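Local coordinates for flocculation protein FLO11 (Saccharomyces cerevisiae, PDB 4UYT) that mediates homotypic cell-cell adhesion in yeast flocculation, through an N-terminal adhesin domain, resembling fibronectin type III, whose aromatic surface bands confer homophilic binding, at residues Ser10-Cys15 / Gly165-Ile170. Sequence-based numbering, arbitrary orientation.
Sequences SIVNGC and GFYWNI
Val-12 and Tyr-167 form an antiparallel hydrogen-bonded pair, joined by Val-12 N to Tyr-167 O (2.9 Å) and Tyr-167 N to Val-12 O (2.9 Å), and the next pair, Asn-13 with Phe-166, is non-hydrogen-bonded. Gly-14 N continues the pattern by donating to Gly-165 O, while at the other end a water donates to Ser-10 O and accepts from Asn-169 N, bridging the two segments where they diverge. Val-12 and Tyr-167 share one face of the sheet. The tyrosine CG sits between its backbone N and carbonyl carbon (chi1 67°), on the side toward Val-12; Val-12 CB lies over one ring face, 3.7 Å from the ring centroid, in a CH-pi contact. Val-12 CG1, anti to the backbone N, reaches the phenol end, 3.4 Å from Tyr-167 CZ. A beta-branched residue suits this place, since CG2 can meet CE1 while CG1 meets CZ and OH. On the opposite face of the sheet, Phe-166 CD2 and CE2 lie against CA of Asn-13, with CD2 also 4.2 Å from Ile-11 CG2, a looser apolar contact. An apolar ring suits this buried position, where it also touches Leu-34 and Val-36. Asn-13 suits the strand end because its short amide can fold back: OD1 accepts from Cys-15 N (2.9 Å, 163° at the hydrogen), an Asx turn. Gly-14 CA lies 4.1 Å from Tyr-167 CE2. Past this turn, the disulfide of Cys-15 with Cys-150 ties the segment covalently to another part of the domain. Strand 166-169 is the middle of a three-stranded antiparallel sheet, flanked by 12-13 and 113-115, with Phe-166 and Trp-168 hydrogen-bonded through their backbones to Met-116 and Val-114. Their side chains pack against strand 32-43, linking this small sheet to the four-stranded one.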
loop_
_atom_site.group_PDB
_atom_site.type_symbol
_atom_site.label_atom_id
_atom_site.label_comp_id
_atom_site.label_asym_id
_atom_site.label_seq_id
_atom_site.Cartn_x
_atom_site.Cartn_y
_atom_site.Cartn_z
ATOM N N SER A 10 -12.594 -13.503 1.315
ATOM C CA SER A 10 -12.307 -13.122 -0.081
ATOM C C SER A 10 -11.855 -11.670 -0.158
ATOM O O SER A 10 -12.643 -10.759 0.014
ATOM C CB SER A 10 -13.560 -13.295 -0.915
ATOM O OG SER A 10 -13.353 -12.906 -2.270
ATOM N N ILE A 11 -10.596 -11.467 -0.524
ATOM C CA ILE A 11 -10.007 -10.165 -0.702
ATOM C C ILE A 11 -9.747 -10.064 -2.194
ATOM O O ILE A 11 -8.993 -10.859 -2.743
ATOM C CB ILE A 11 -8.706 -10.021 0.106
ATOM C CG1 ILE A 11 -8.963 -10.256 1.597
ATOM C CG2 ILE A 11 -8.089 -8.670 -0.145
ATOM C CD1 ILE A 11 -7.698 -10.497 2.377
ATOM N N VAL A 12 -10.382 -9.112 -2.853
ATOM C CA VAL A 12 -10.411 -9.089 -4.318
ATOM C C VAL A 12 -9.641 -7.898 -4.868
ATOM O O VAL A 12 -9.914 -6.752 -4.513
ATOM C CB VAL A 12 -11.851 -9.069 -4.815
ATOM C CG1 VAL A 12 -11.898 -9.160 -6.328
ATOM C CG2 VAL A 12 -12.630 -10.212 -4.184
ATOM N N ASN A 13 -8.706 -8.185 -5.779
ATOM C CA ASN A 13 -8.083 -7.163 -6.600
ATOM C C ASN A 13 -9.142 -6.637 -7.538
ATOM O O ASN A 13 -9.695 -7.393 -8.336
ATOM C CB ASN A 13 -6.917 -7.800 -7.321
ATOM C CG ASN A 13 -6.242 -6.888 -8.327
ATOM O OD1 ASN A 13 -6.847 -5.992 -8.900
ATOM N ND2 ASN A 13 -4.971 -7.132 -8.561
ATOM N N GLY A 14 -9.459 -5.343 -7.417
ATOM C CA GLY A 14 -10.572 -4.769 -8.145
ATOM C C GLY A 14 -10.317 -4.393 -9.586
ATOM O O GLY A 14 -11.237 -3.954 -10.247
ATOM N N CYS A 15 -9.096 -4.571 -10.078
ATOM C CA CYS A 15 -8.763 -4.158 -11.435
ATOM C C CYS A 15 -7.487 -4.818 -11.947
ATOM O O CYS A 15 -6.531 -4.129 -12.290
ATOM C CB CYS A 15 -8.669 -2.625 -11.553
ATOM S SG CYS A 15 -7.658 -1.847 -10.283
ATOM N N GLY A 165 -6.508 -1.111 -6.553
ATOM C CA GLY A 165 -7.441 -1.120 -5.438
ATOM C C GLY A 165 -7.974 -2.512 -5.146
ATOM O O GLY A 165 -7.840 -3.441 -5.974
ATOM N N PHE A 166 -8.567 -2.676 -3.963
ATOM C CA PHE A 166 -9.062 -3.946 -3.457
ATOM C C PHE A 166 -10.410 -3.737 -2.836
ATOM O O PHE A 166 -10.741 -2.631 -2.376
ATOM C CB PHE A 166 -8.110 -4.526 -2.405
ATOM C CG PHE A 166 -6.825 -4.995 -2.988
ATOM C CD1 PHE A 166 -5.789 -4.101 -3.246
ATOM C CD2 PHE A 166 -6.630 -6.355 -3.279
ATOM C CE1 PHE A 166 -4.619 -4.558 -3.831
ATOM C CE2 PHE A 166 -5.439 -6.798 -3.848
ATOM C CZ PHE A 166 -4.449 -5.898 -4.104
ATOM N N TYR A 167 -11.175 -4.818 -2.733
ATOM C CA TYR A 167 -12.447 -4.770 -2.018
ATOM C C TYR A 167 -12.664 -6.080 -1.280
ATOM O O TYR A 167 -11.992 -7.088 -1.499
ATOM C CB TYR A 167 -13.581 -4.431 -2.987
ATOM C CG TYR A 167 -13.915 -5.463 -4.050
ATOM C CD1 TYR A 167 -14.644 -6.595 -3.733
ATOM C CD2 TYR A 167 -13.636 -5.231 -5.383
ATOM C CE1 TYR A 167 -15.057 -7.495 -4.670
ATOM C CE2 TYR A 167 -14.056 -6.141 -6.369
ATOM C CZ TYR A 167 -14.763 -7.282 -5.978
ATOM O OH TYR A 167 -15.219 -8.220 -6.882
ATOM N N TRP A 168 -13.610 -6.054 -0.349
ATOM C CA TRP A 168 -13.880 -7.193 0.522
ATOM C C TRP A 168 -15.291 -7.028 1.109
ATOM O O TRP A 168 -15.959 -6.026 0.927
ATOM C CB TRP A 168 -12.858 -7.299 1.630
ATOM C CG TRP A 168 -12.673 -6.059 2.445
ATOM C CD1 TRP A 168 -13.474 -5.601 3.464
ATOM C CD2 TRP A 168 -11.620 -5.115 2.325
ATOM N NE1 TRP A 168 -12.984 -4.421 3.973
ATOM C CE2 TRP A 168 -11.833 -4.109 3.313
ATOM C CE3 TRP A 168 -10.481 -5.028 1.509
ATOM C CZ2 TRP A 168 -10.941 -3.075 3.539
ATOM C CZ3 TRP A 168 -9.598 -3.999 1.727
ATOM C CH2 TRP A 168 -9.828 -3.040 2.739
ATOM N N ASN A 169 -15.720 -8.049 1.835
ATOM C CA ASN A 169 -17.068 -8.066 2.377
ATOM C C ASN A 169 -17.261 -7.058 3.531
ATOM O O ASN A 169 -16.455 -6.995 4.459
ATOM C CB ASN A 169 -17.469 -9.444 2.854
ATOM C CG ASN A 169 -17.918 -10.345 1.714
ATOM O OD1 ASN A 169 -17.415 -10.264 0.589
ATOM N ND2 ASN A 169 -18.852 -11.225 2.000
ATOM N N ILE A 170 -18.382 -6.373 3.490
ATOM C CA ILE A 170 -18.815 -5.492 4.575
ATOM C C ILE A 170 -18.878 -6.296 5.870
ATOM O O ILE A 170 -19.467 -7.391 5.920
ATOM C CB ILE A 170 -20.174 -4.863 4.238
ATOM C CG1 ILE A 170 -20.057 -3.928 3.030
ATOM C CG2 ILE A 170 -20.750 -4.114 5.440
ATOM C CD1 ILE A 170 -21.385 -3.597 2.379
HETATM O O HOH W 1 -14.347 -10.554 2.094
#